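Local coordinates for CysQ, sulfite synthesis pathway protein (Bacteroides thetaiotaomicron VPI-5482, PDB 3B8B) that probably hydrolyses adenosine 3',5'-bisphosphate to AMP and phosphate with the help of magnesium, as a member of the inositol monophosphatase family, at residues 238-249 / 274-285; 117-125 / 219-227. One frame throughout, in Å; residues are numbered along the deposited sequence. Where two conformers were deposited one is given.

In the fold
Both contacts lie in one inositol monophosphatase fold, and both bear on its predicted magnesium site. Interaction 1 is the larger, a partly buried antiparallel pairing of neighbouring C-terminal elements, built from backbone bonds, aromatic rings and, at the other end from the rings, one salt bridge from Glu246 to Lys276. Interaction 2 is smaller and buried, nearer the centre of the chain, and relies on hydroxyls, an amide and a carboxylate between the six-stranded sheet and the turn before helix 225-232. That helix leads directly to strand 238-240, and Tyr238 packs on Lys226 and Ile227, while Trp247 O lies against Asn123. One sulfate, probably from the crystallisation liquor, is bound by both Arg240 and Lys226.

Interaction 1: 238-249 / 274-285; sequences YPRFAPTMEWDT and YNKEDLLNPWFI. With SO4 (sulfate ion), chain G; SO4 (sulfate ion), chain B.
Arg240 and Phe284 form a hydrogen-bonded pair where strand 238-240 runs antiparallel to strand 280-288, in the curled C-terminal sheet of the inositol monophosphatase fold. Arg240 N reaches Phe284 O in a nearly straight bond of 2.8 Å, and Phe284 N returns one to Arg240 O. The two side chains share a face of the sheet: Arg240 CB lies over the Phe284 ring, toward its rim and 3.5 Å from CZ. Phe284 holds CG between its own N and carbonyl carbon (chi1 67°), which swings the ring under this arginine and turns its edge to the face of Tyr238, planes at 84°. Thr249 CG2 closes in at 3.6 Å from Phe284 CE2. Beyond CB, Arg240 bends so that NH1 and NH2 each bond a different oxygen of a sulfate, and NH1 also donates to Tyr238 OH near the guanidinium plane.

Next along, Phe241 CB sits over the centre of the five-membered ring of Trp283, 3.7 Å from CD2. The phenyl ring is nearly parallel to the six-membered ring (5°) but slid aside, with its edge against Ile285.

At the far end, Glu246 lies two residues before Asp248, a predicted magnesium ligand within the family's Trp-Asp signature. The extended chain of Glu246 plants its carboxylate in the loop at 274-276: OE1 accepts Asn275 N at 2.7 Å on the syn side, and OE2 takes Lys276 N on its syn lone pair. Lys276 curls back to form a salt bridge on the anti side of OE2, so three donors grip the carboxylate and fix its rotation. Leu279 then splits its methyls, CD2 against Glu246 CD and CD1 3.6 Å from Trp247 CZ3.

Interaction 2: 117-125 / 219-227; sequences NGEFTVNIA and ISSGSSIKI. With SO4 (sulfate ion), chain B.
Thr121 OG1 lies 2.6 Å from Ser223 OG and 3.2 Å from Ser224 OG, where strand 121-128 of the six-stranded sheet meets the type II' turn Gly222 to Ile225 that leads into helix 225-232. This is the tight, buried half. Asn123 uses both ends of its amide: ND2 donates to Thr121 OG1, slightly tilted from the amide plane, and OD1 accepts Ser224 OG at 2.8 Å, in the carbonyl plane on a lone pair. With chi1 at 56°, Ser224 OG is tucked over its own backbone and faces the strand. A leucine in place of Asn123 would probably leave Ser224 OG without its acceptor and Thr121 OG1 without this donor. Ser223 OG also bonds Asp108, a predicted magnesium ligand, consistent with the turn bracing the metal site.

The other half is looser and wetter. Glu119 reaches out extended, and its OE1 accepts Gly222 N at 2.8 Å on the anti lone pair, while a water donates to OE2 and, at 3.3 Å, to Ser220 O. Gly222 CA passes so near Glu119 O that a CB there would collide with it. Ile225 bridges the two halves, CG1 against Thr121 CG2 and CD1 against Glu119 CB. Lys226, itself buried, donates NZ to Ser221 O and Ser223 O, and to O4 of a sulfate at 3.0 Å.

Interaction 1: 238-249 / 274-285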
loop_
_atom_site.group_PDB
_atom_site.type_symbol
_atom_site.label_atom_id
_atom_site.label_comp_id
_atom_site.label_asym_id
_atom_site.label_seq_id
_atom_site.Cartn_x
_atom_site.Cartn_y
_atom_site.Cartn_z
ATOM N N TYR A 238 0.788 13.720 3.004
ATOM C CA TYR A 238 1.427 13.140 1.833
ATOM C C TYR A 238 0.626 13.579 0.604
ATOM O O TYR A 238 -0.415 12.974 0.316
ATOM C CB TYR A 238 1.518 11.626 1.939
ATOM C CG TYR A 238 1.878 10.924 0.652
ATOM C CD1 TYR A 238 2.773 11.503 -0.257
ATOM C CD2 TYR A 238 1.323 9.692 0.321
ATOM C CE1 TYR A 238 3.082 10.869 -1.456
ATOM C CE2 TYR A 238 1.616 9.055 -0.875
ATOM C CZ TYR A 238 2.493 9.651 -1.775
ATOM O OH TYR A 238 2.790 9.011 -2.970
ATOM N N PRO A 239 1.084 14.640 -0.065
ATOM C CA PRO A 239 0.401 15.096 -1.283
ATOM C C PRO A 239 1.049 14.445 -2.478
ATOM O O PRO A 239 2.291 14.382 -2.560
ATOM C CB PRO A 239 0.635 16.602 -1.248
ATOM C CG PRO A 239 2.031 16.732 -0.618
ATOM C CD PRO A 239 2.198 15.552 0.303
ATOM N N ARG A 240 0.264 13.945 -3.411
ATOM C CA ARG A 240 0.832 13.343 -4.616
ATOM C C ARG A 240 0.061 13.881 -5.819
ATOM O O ARG A 240 -1.022 13.396 -6.157
ATOM C CB ARG A 240 0.824 11.818 -4.562
ATOM C CG ARG A 240 1.682 11.184 -5.641
ATOM C CD ARG A 240 3.096 11.532 -5.356
ATOM N NE ARG A 240 4.056 11.061 -6.335
ATOM C CZ ARG A 240 4.579 9.836 -6.328
ATOM N NH1 ARG A 240 4.184 8.937 -5.434
ATOM N NH2 ARG A 240 5.506 9.506 -7.225
ATOM N N PHE A 241 0.623 14.917 -6.438
ATOM C CA PHE A 241 0.006 15.563 -7.609
ATOM C C PHE A 241 0.693 15.035 -8.861
ATOM O O PHE A 241 1.420 15.747 -9.578
ATOM C CB PHE A 241 0.085 17.082 -7.488
ATOM C CG PHE A 241 -0.679 17.657 -6.309
ATOM C CD1 PHE A 241 -1.351 16.847 -5.380
ATOM C CD2 PHE A 241 -0.715 19.015 -6.124
ATOM C CE1 PHE A 241 -2.029 17.430 -4.293
ATOM C CE2 PHE A 241 -1.406 19.588 -5.073
ATOM C CZ PHE A 241 -2.041 18.802 -4.157
ATOM N N ALA A 242 0.453 13.743 -9.075
ATOM C CA ALA A 242 1.123 12.950 -10.084
ATOM C C ALA A 242 0.193 11.779 -10.364
ATOM O O ALA A 242 -0.553 11.376 -9.483
ATOM C CB ALA A 242 2.475 12.472 -9.575
ATOM N N PRO A 243 0.277 11.201 -11.556
ATOM C CA PRO A 243 -0.518 10.036 -11.880
ATOM C C PRO A 243 -0.054 8.785 -11.102
ATOM O O PRO A 243 1.146 8.510 -11.004
ATOM C CB PRO A 243 -0.338 9.890 -13.399
ATOM C CG PRO A 243 0.969 10.520 -13.667
ATOM C CD PRO A 243 1.161 11.600 -12.666
ATOM N N THR A 244 -1.011 8.096 -10.487
ATOM C CA THR A 244 -0.760 6.802 -9.823
ATOM C C THR A 244 -1.941 5.916 -10.186
ATOM O O THR A 244 -2.925 6.403 -10.690
ATOM C CB THR A 244 -0.671 6.942 -8.299
ATOM O OG1 THR A 244 -1.933 7.376 -7.763
ATOM C CG2 THR A 244 0.456 7.880 -7.858
HETATM N N MSE A 245 -1.805 4.607 -9.963
HETATM C CA MSE A 245 -2.832 3.643 -10.265
HETATM C C MSE A 245 -3.552 3.207 -8.978
HETATM O O MSE A 245 -2.960 3.176 -7.893
HETATM C CB MSE A 245 -2.241 2.393 -10.955
HETATM C CG MSE A 245 -1.482 2.679 -12.226
HETATM SE SE MSE A 245 -2.664 3.408 -13.592
HETATM C CE MSE A 245 -3.575 1.857 -14.095
ATOM N N GLU A 246 -4.817 2.837 -9.124
ATOM C CA GLU A 246 -5.639 2.403 -7.984
ATOM C C GLU A 246 -4.959 1.383 -7.081
ATOM O O GLU A 246 -5.054 1.455 -5.868
ATOM C CB GLU A 246 -6.956 1.813 -8.435
ATOM C CG GLU A 246 -7.977 2.830 -8.966
ATOM C CD GLU A 246 -9.330 2.209 -9.219
ATOM O OE1 GLU A 246 -9.615 1.107 -8.664
ATOM O OE2 GLU A 246 -10.144 2.824 -9.934
ATOM N N TRP A 247 -4.298 0.416 -7.699
ATOM C CA TRP A 247 -3.642 -0.658 -6.951
ATOM C C TRP A 247 -2.466 -0.199 -6.107
ATOM O O TRP A 247 -2.037 -0.917 -5.208
ATOM C CB TRP A 247 -3.236 -1.822 -7.870
ATOM C CG TRP A 247 -2.622 -1.496 -9.151
ATOM C CD1 TRP A 247 -1.417 -0.860 -9.389
ATOM C CD2 TRP A 247 -3.168 -1.806 -10.423
ATOM N NE1 TRP A 247 -1.215 -0.760 -10.755
ATOM C CE2 TRP A 247 -2.267 -1.341 -11.400
ATOM C CE3 TRP A 247 -4.332 -2.452 -10.834
ATOM C CZ2 TRP A 247 -2.513 -1.490 -12.763
ATOM C CZ3 TRP A 247 -4.576 -2.595 -12.190
ATOM C CH2 TRP A 247 -3.672 -2.109 -13.130
ATOM N N ASP A 248 -1.922 1.000 -6.364
ATOM C CA ASP A 248 -0.867 1.504 -5.516
ATOM C C ASP A 248 -1.325 2.326 -4.325
ATOM O O ASP A 248 -0.524 2.638 -3.455
ATOM C CB ASP A 248 0.160 2.198 -6.361
ATOM C CG ASP A 248 0.832 1.209 -7.287
ATOM O OD1 ASP A 248 1.078 0.039 -6.827
ATOM O OD2 ASP A 248 1.038 1.527 -8.450
ATOM N N THR A 249 -2.604 2.703 -4.320
ATOM C CA THR A 249 -3.146 3.438 -3.198
ATOM C C THR A 249 -4.168 2.681 -2.343
ATOM O O THR A 249 -4.349 3.020 -1.176
ATOM C CB THR A 249 -3.794 4.773 -3.633
ATOM O OG1 THR A 249 -4.881 4.555 -4.516
ATOM C CG2 THR A 249 -2.733 5.711 -4.305
ATOM N N TYR A 274 -12.658 3.648 -6.170
ATOM C CA TYR A 274 -12.017 2.493 -6.780
ATOM C C TYR A 274 -12.947 1.694 -7.686
ATOM O O TYR A 274 -14.177 1.906 -7.701
ATOM C CB TYR A 274 -11.391 1.601 -5.704
ATOM C CG TYR A 274 -10.320 2.345 -4.937
ATOM C CD1 TYR A 274 -10.641 3.151 -3.849
ATOM C CD2 TYR A 274 -8.988 2.316 -5.354
ATOM C CE1 TYR A 274 -9.650 3.895 -3.169
ATOM C CE2 TYR A 274 -8.014 3.041 -4.689
ATOM C CZ TYR A 274 -8.341 3.841 -3.609
ATOM O OH TYR A 274 -7.327 4.557 -2.973
ATOM N N ASN A 275 -12.320 0.813 -8.466
ATOM C CA ASN A 275 -12.957 0.034 -9.512
ATOM C C ASN A 275 -13.599 0.947 -10.547
ATOM O O ASN A 275 -14.676 0.668 -11.083
ATOM C CB ASN A 275 -13.969 -0.966 -8.956
ATOM C CG ASN A 275 -14.283 -2.079 -9.963
ATOM O OD1 ASN A 275 -13.442 -2.409 -10.797
ATOM N ND2 ASN A 275 -15.459 -2.674 -9.853
ATOM N N LYS A 276 -12.903 2.042 -10.830
ATOM C CA LYS A 276 -13.379 3.036 -11.791
ATOM C C LYS A 276 -13.162 2.543 -13.215
ATOM O O LYS A 276 -12.391 1.614 -13.440
ATOM C CB LYS A 276 -12.621 4.350 -11.596
ATOM C CG LYS A 276 -12.686 4.937 -10.185
ATOM C CD LYS A 276 -12.129 6.357 -10.142
ATOM C CE LYS A 276 -10.803 6.499 -10.873
ATOM N NZ LYS A 276 -9.716 5.580 -10.320
ATOM N N GLU A 277 -13.797 3.208 -14.185
ATOM C CA GLU A 277 -13.576 2.872 -15.581
ATOM C C GLU A 277 -12.111 3.034 -15.950
ATOM O O GLU A 277 -11.526 2.147 -16.594
ATOM C CB GLU A 277 -14.466 3.700 -16.508
ATOM C CG GLU A 277 -14.292 3.293 -17.949
ATOM C CD GLU A 277 -15.445 3.712 -18.812
ATOM O OE1 GLU A 277 -16.093 4.745 -18.481
ATOM O OE2 GLU A 277 -15.686 2.990 -19.810
ATOM N N ASP A 278 -11.513 4.128 -15.499
ATOM C CA ASP A 278 -10.100 4.366 -15.677
ATOM C C ASP A 278 -9.403 4.114 -14.346
ATOM O O ASP A 278 -9.693 4.791 -13.340
ATOM C CB ASP A 278 -9.835 5.799 -16.118
ATOM C CG ASP A 278 -8.408 6.011 -16.612
ATOM O OD1 ASP A 278 -7.439 5.406 -16.116
ATOM O OD2 ASP A 278 -8.249 6.817 -17.558
ATOM N N LEU A 279 -8.467 3.167 -14.331
ATOM C CA LEU A 279 -7.755 2.809 -13.104
ATOM C C LEU A 279 -6.670 3.807 -12.628
ATOM O O LEU A 279 -6.071 3.647 -11.557
ATOM C CB LEU A 279 -7.170 1.395 -13.241
ATOM C CG LEU A 279 -8.233 0.298 -13.393
ATOM C CD1 LEU A 279 -7.522 -1.053 -13.657
ATOM C CD2 LEU A 279 -9.170 0.199 -12.157
ATOM N N LEU A 280 -6.428 4.873 -13.399
ATOM C CA LEU A 280 -5.659 5.996 -12.887
ATOM C C LEU A 280 -6.416 6.651 -11.744
ATOM O O LEU A 280 -7.632 6.858 -11.847
ATOM C CB LEU A 280 -5.449 7.069 -13.972
ATOM C CG LEU A 280 -4.322 6.807 -14.961
ATOM C CD1 LEU A 280 -4.488 7.620 -16.254
ATOM C CD2 LEU A 280 -2.997 7.098 -14.308
ATOM N N ASN A 281 -5.681 6.980 -10.689
ATOM C CA ASN A 281 -6.154 7.896 -9.646
ATOM C C ASN A 281 -5.951 9.320 -10.146
ATOM O O ASN A 281 -4.907 9.608 -10.754
ATOM C CB ASN A 281 -5.337 7.793 -8.345
ATOM C CG ASN A 281 -5.441 6.450 -7.629
ATOM O OD1 ASN A 281 -4.405 5.897 -7.145
ATOM N ND2 ASN A 281 -6.635 5.945 -7.495
ATOM N N PRO A 282 -6.833 10.242 -9.732
ATOM C CA PRO A 282 -6.468 11.666 -9.789
ATOM C C PRO A 282 -5.426 12.001 -8.730
ATOM O O PRO A 282 -5.040 11.133 -7.915
ATOM C CB PRO A 282 -7.782 12.380 -9.457
ATOM C CG PRO A 282 -8.489 11.440 -8.546
ATOM C CD PRO A 282 -8.138 10.033 -9.078
ATOM N N TRP A 283 -5.006 13.265 -8.695
ATOM C CA TRP A 283 -4.180 13.767 -7.621
ATOM C C TRP A 283 -4.823 13.438 -6.283
ATOM O O TRP A 283 -6.045 13.536 -6.158
ATOM C CB TRP A 283 -4.069 15.270 -7.699
ATOM C CG TRP A 283 -3.325 15.790 -8.884
ATOM C CD1 TRP A 283 -2.624 15.077 -9.791
ATOM C CD2 TRP A 283 -3.141 17.165 -9.216
ATOM N NE1 TRP A 283 -2.024 15.934 -10.704
ATOM C CE2 TRP A 283 -2.341 17.220 -10.368
ATOM C CE3 TRP A 283 -3.585 18.349 -8.653
ATOM C CZ2 TRP A 283 -1.969 18.431 -10.970
ATOM C CZ3 TRP A 283 -3.206 19.556 -9.241
ATOM C CH2 TRP A 283 -2.428 19.579 -10.394
ATOM N N PHE A 284 -4.002 13.098 -5.291
ATOM C CA PHE A 284 -4.526 12.835 -3.941
ATOM C C PHE A 284 -3.678 13.480 -2.854
ATOM O O PHE A 284 -2.539 13.887 -3.099
ATOM C CB PHE A 284 -4.703 11.326 -3.698
ATOM C CG PHE A 284 -3.426 10.543 -3.647
ATOM C CD1 PHE A 284 -2.693 10.477 -2.474
ATOM C CD2 PHE A 284 -2.945 9.850 -4.763
ATOM C CE1 PHE A 284 -1.541 9.765 -2.399
ATOM C CE2 PHE A 284 -1.772 9.127 -4.684
ATOM C CZ PHE A 284 -1.075 9.072 -3.494
ATOM N N ILE A 285 -4.271 13.544 -1.665
ATOM C CA ILE A 285 -3.638 14.066 -0.455
ATOM C C ILE A 285 -4.042 13.183 0.721
ATOM O O ILE A 285 -5.247 13.025 1.001
ATOM C CB ILE A 285 -4.111 15.481 -0.116
ATOM C CG1 ILE A 285 -3.792 16.462 -1.244
ATOM C CG2 ILE A 285 -3.463 15.989 1.171
ATOM C CD1 ILE A 285 -4.513 17.741 -1.073
HETATM S S SO4 G . -16.166 5.703 -13.126
HETATM O O1 SO4 G . -15.238 6.841 -13.167
HETATM O O2 SO4 G . -16.371 5.255 -11.743
HETATM O O3 SO4 G . -15.621 4.597 -13.892
HETATM O O4 SO4 G . -17.447 6.104 -13.717
HETATM S S SO4 B . 6.646 6.127 -5.681
HETATM O O1 SO4 B . 5.392 6.295 -4.940
HETATM O O2 SO4 B . 6.790 4.698 -5.991
HETATM O O3 SO4 B . 6.529 6.846 -6.969
HETATM O O4 SO4 B . 7.793 6.650 -5.020
HETATM O O HOH W 1 -2.514 9.917 -8.331
#

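Interaction 2: 117-125 / 219-227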
loop_
_atom_site.group_PDB
_atom_site.type_symbol
_atom_site.label_atom_id
_atom_site.label_comp_id
_atom_site.label_asym_id
_atom_site.label_seq_id
_atom_site.Cartn_x
_atom_site.Cartn_y
_atom_site.Cartn_z
ATOM N N ASN A 117 17.339 0.579 -3.832
ATOM C CA ASN A 117 17.100 1.474 -2.697
ATOM C C ASN A 117 16.211 0.872 -1.601
ATOM O O ASN A 117 16.180 1.378 -0.478
ATOM C CB ASN A 117 16.591 2.808 -3.200
ATOM C CG ASN A 117 17.645 3.534 -4.026
ATOM O OD1 ASN A 117 18.829 3.494 -3.680
ATOM N ND2 ASN A 117 17.222 4.204 -5.118
ATOM N N GLY A 118 15.507 -0.216 -1.926
ATOM C CA GLY A 118 14.961 -1.114 -0.931
ATOM C C GLY A 118 13.564 -0.857 -0.392
ATOM O O GLY A 118 13.100 -1.657 0.435
ATOM N N GLU A 119 12.909 0.233 -0.805
ATOM C CA GLU A 119 11.594 0.612 -0.233
ATOM C C GLU A 119 10.434 0.376 -1.207
ATOM O O GLU A 119 9.588 1.235 -1.447
ATOM C CB GLU A 119 11.636 2.028 0.335
ATOM C CG GLU A 119 12.631 2.110 1.510
ATOM C CD GLU A 119 12.763 3.494 2.138
ATOM O OE1 GLU A 119 12.019 4.416 1.739
ATOM O OE2 GLU A 119 13.622 3.662 3.073
ATOM N N PHE A 120 10.466 -0.811 -1.793
ATOM C CA PHE A 120 9.348 -1.327 -2.605
ATOM C C PHE A 120 8.406 -2.126 -1.689
ATOM O O PHE A 120 8.777 -2.522 -0.579
ATOM C CB PHE A 120 9.863 -2.168 -3.764
ATOM C CG PHE A 120 10.839 -3.253 -3.349
ATOM C CD1 PHE A 120 10.401 -4.499 -2.908
ATOM C CD2 PHE A 120 12.211 -2.997 -3.375
ATOM C CE1 PHE A 120 11.306 -5.475 -2.522
ATOM C CE2 PHE A 120 13.106 -3.974 -3.001
ATOM C CZ PHE A 120 12.669 -5.184 -2.543
ATOM N N THR A 121 7.178 -2.353 -2.171
ATOM C CA THR A 121 6.127 -2.911 -1.337
ATOM C C THR A 121 5.232 -3.876 -2.125
ATOM O O THR A 121 5.126 -3.809 -3.358
ATOM C CB THR A 121 5.188 -1.799 -0.808
ATOM O OG1 THR A 121 4.612 -1.106 -1.931
ATOM C CG2 THR A 121 5.930 -0.791 0.100
ATOM N N VAL A 122 4.582 -4.751 -1.374
ATOM C CA VAL A 122 3.456 -5.553 -1.850
ATOM C C VAL A 122 2.186 -4.883 -1.319
ATOM O O VAL A 122 2.144 -4.498 -0.134
ATOM C CB VAL A 122 3.540 -6.994 -1.309
ATOM C CG1 VAL A 122 2.410 -7.857 -1.896
ATOM C CG2 VAL A 122 4.919 -7.641 -1.608
ATOM N N ASN A 123 1.166 -4.741 -2.177
ATOM C CA ASN A 123 -0.059 -3.999 -1.846
ATOM C C ASN A 123 -1.300 -4.834 -2.173
ATOM O O ASN A 123 -1.492 -5.219 -3.333
ATOM C CB ASN A 123 -0.153 -2.662 -2.595
ATOM C CG ASN A 123 1.012 -1.757 -2.279
ATOM O OD1 ASN A 123 0.899 -0.892 -1.432
ATOM N ND2 ASN A 123 2.162 -2.014 -2.932
ATOM N N ILE A 124 -2.096 -5.140 -1.149
ATOM C CA ILE A 124 -3.360 -5.911 -1.306
ATOM C C ILE A 124 -4.498 -5.198 -0.564
ATOM O O ILE A 124 -4.391 -4.948 0.633
ATOM C CB ILE A 124 -3.217 -7.345 -0.801
ATOM C CG1 ILE A 124 -2.143 -8.099 -1.604
ATOM C CG2 ILE A 124 -4.580 -8.088 -0.926
ATOM C CD1 ILE A 124 -1.853 -9.496 -1.011
ATOM N N ALA A 125 -5.551 -4.826 -1.295
ATOM C CA ALA A 125 -6.727 -4.206 -0.726
ATOM C C ALA A 125 -7.974 -5.000 -1.083
ATOM O O ALA A 125 -8.087 -5.501 -2.222
ATOM C CB ALA A 125 -6.895 -2.770 -1.278
ATOM N N ILE A 219 10.261 14.746 4.777
ATOM C CA ILE A 219 10.862 13.416 4.802
ATOM C C ILE A 219 10.489 12.668 3.516
ATOM O O ILE A 219 9.635 13.117 2.769
ATOM C CB ILE A 219 10.462 12.636 6.048
ATOM C CG1 ILE A 219 8.958 12.310 6.062
ATOM C CG2 ILE A 219 10.920 13.396 7.330
ATOM C CD1 ILE A 219 8.480 11.400 7.182
ATOM N N SER A 220 11.164 11.552 3.241
ATOM C CA SER A 220 10.875 10.827 2.006
ATOM C C SER A 220 10.993 9.340 2.232
ATOM O O SER A 220 11.784 8.888 3.066
ATOM C CB SER A 220 11.784 11.253 0.853
ATOM O OG SER A 220 13.162 10.967 1.135
ATOM N N SER A 221 10.171 8.592 1.518
ATOM C CA SER A 221 10.155 7.125 1.619
ATOM C C SER A 221 9.610 6.582 0.317
ATOM O O SER A 221 8.940 7.291 -0.450
ATOM C CB SER A 221 9.275 6.572 2.768
ATOM O OG SER A 221 9.906 6.634 4.029
ATOM N N GLY A 222 9.951 5.324 0.050
ATOM C CA GLY A 222 9.520 4.665 -1.154
ATOM C C GLY A 222 8.050 4.224 -1.149
ATOM O O GLY A 222 7.490 3.868 -0.109
ATOM N N SER A 223 7.470 4.222 -2.352
ATOM C CA SER A 223 6.221 3.485 -2.623
ATOM C C SER A 223 5.123 3.935 -1.652
ATOM O O SER A 223 5.032 5.106 -1.245
ATOM C CB SER A 223 6.541 1.977 -2.592
ATOM O OG SER A 223 5.406 1.175 -2.841
ATOM N N SER A 224 4.263 3.003 -1.295
ATOM C CA SER A 224 3.127 3.277 -0.435
ATOM C C SER A 224 3.467 3.429 1.038
ATOM O O SER A 224 2.587 3.690 1.867
ATOM C CB SER A 224 2.084 2.188 -0.630
ATOM O OG SER A 224 2.705 0.943 -0.371
ATOM N N ILE A 225 4.739 3.285 1.412
ATOM C CA ILE A 225 5.157 3.576 2.775
ATOM C C ILE A 225 4.776 5.039 3.080
ATOM O O ILE A 225 4.512 5.393 4.221
ATOM C CB ILE A 225 6.674 3.350 2.969
ATOM C CG1 ILE A 225 7.055 1.923 2.587
ATOM C CG2 ILE A 225 7.061 3.677 4.400
ATOM C CD1 ILE A 225 8.560 1.641 2.609
ATOM N N LYS A 226 4.756 5.873 2.045
ATOM C CA LYS A 226 4.394 7.295 2.249
ATOM C C LYS A 226 2.989 7.451 2.822
ATOM O O LYS A 226 2.742 8.333 3.642
ATOM C CB LYS A 226 4.553 8.079 0.956
ATOM C CG LYS A 226 6.032 8.185 0.532
ATOM C CD LYS A 226 6.298 9.075 -0.663
ATOM C CE LYS A 226 5.868 8.436 -1.946
ATOM N NZ LYS A 226 6.631 7.185 -2.276
ATOM N N ILE A 227 2.077 6.571 2.417
ATOM C CA ILE A 227 0.715 6.595 2.948
ATOM C C ILE A 227 0.756 6.091 4.391
ATOM O O ILE A 227 0.123 6.653 5.302
ATOM C CB ILE A 227 -0.248 5.734 2.093
ATOM C CG1 ILE A 227 -0.310 6.213 0.615
ATOM C CG2 ILE A 227 -1.660 5.744 2.769
ATOM C CD1 ILE A 227 -1.059 5.251 -0.303
HETATM S S SO4 B . 6.646 6.127 -5.681
HETATM O O1 SO4 B . 5.392 6.295 -4.940
HETATM O O2 SO4 B . 6.790 4.698 -5.991
HETATM O O3 SO4 B . 6.529 6.846 -6.969
HETATM O O4 SO4 B . 7.793 6.650 -5.020
HETATM O O HOH W 2 13.172 6.165 4.226
#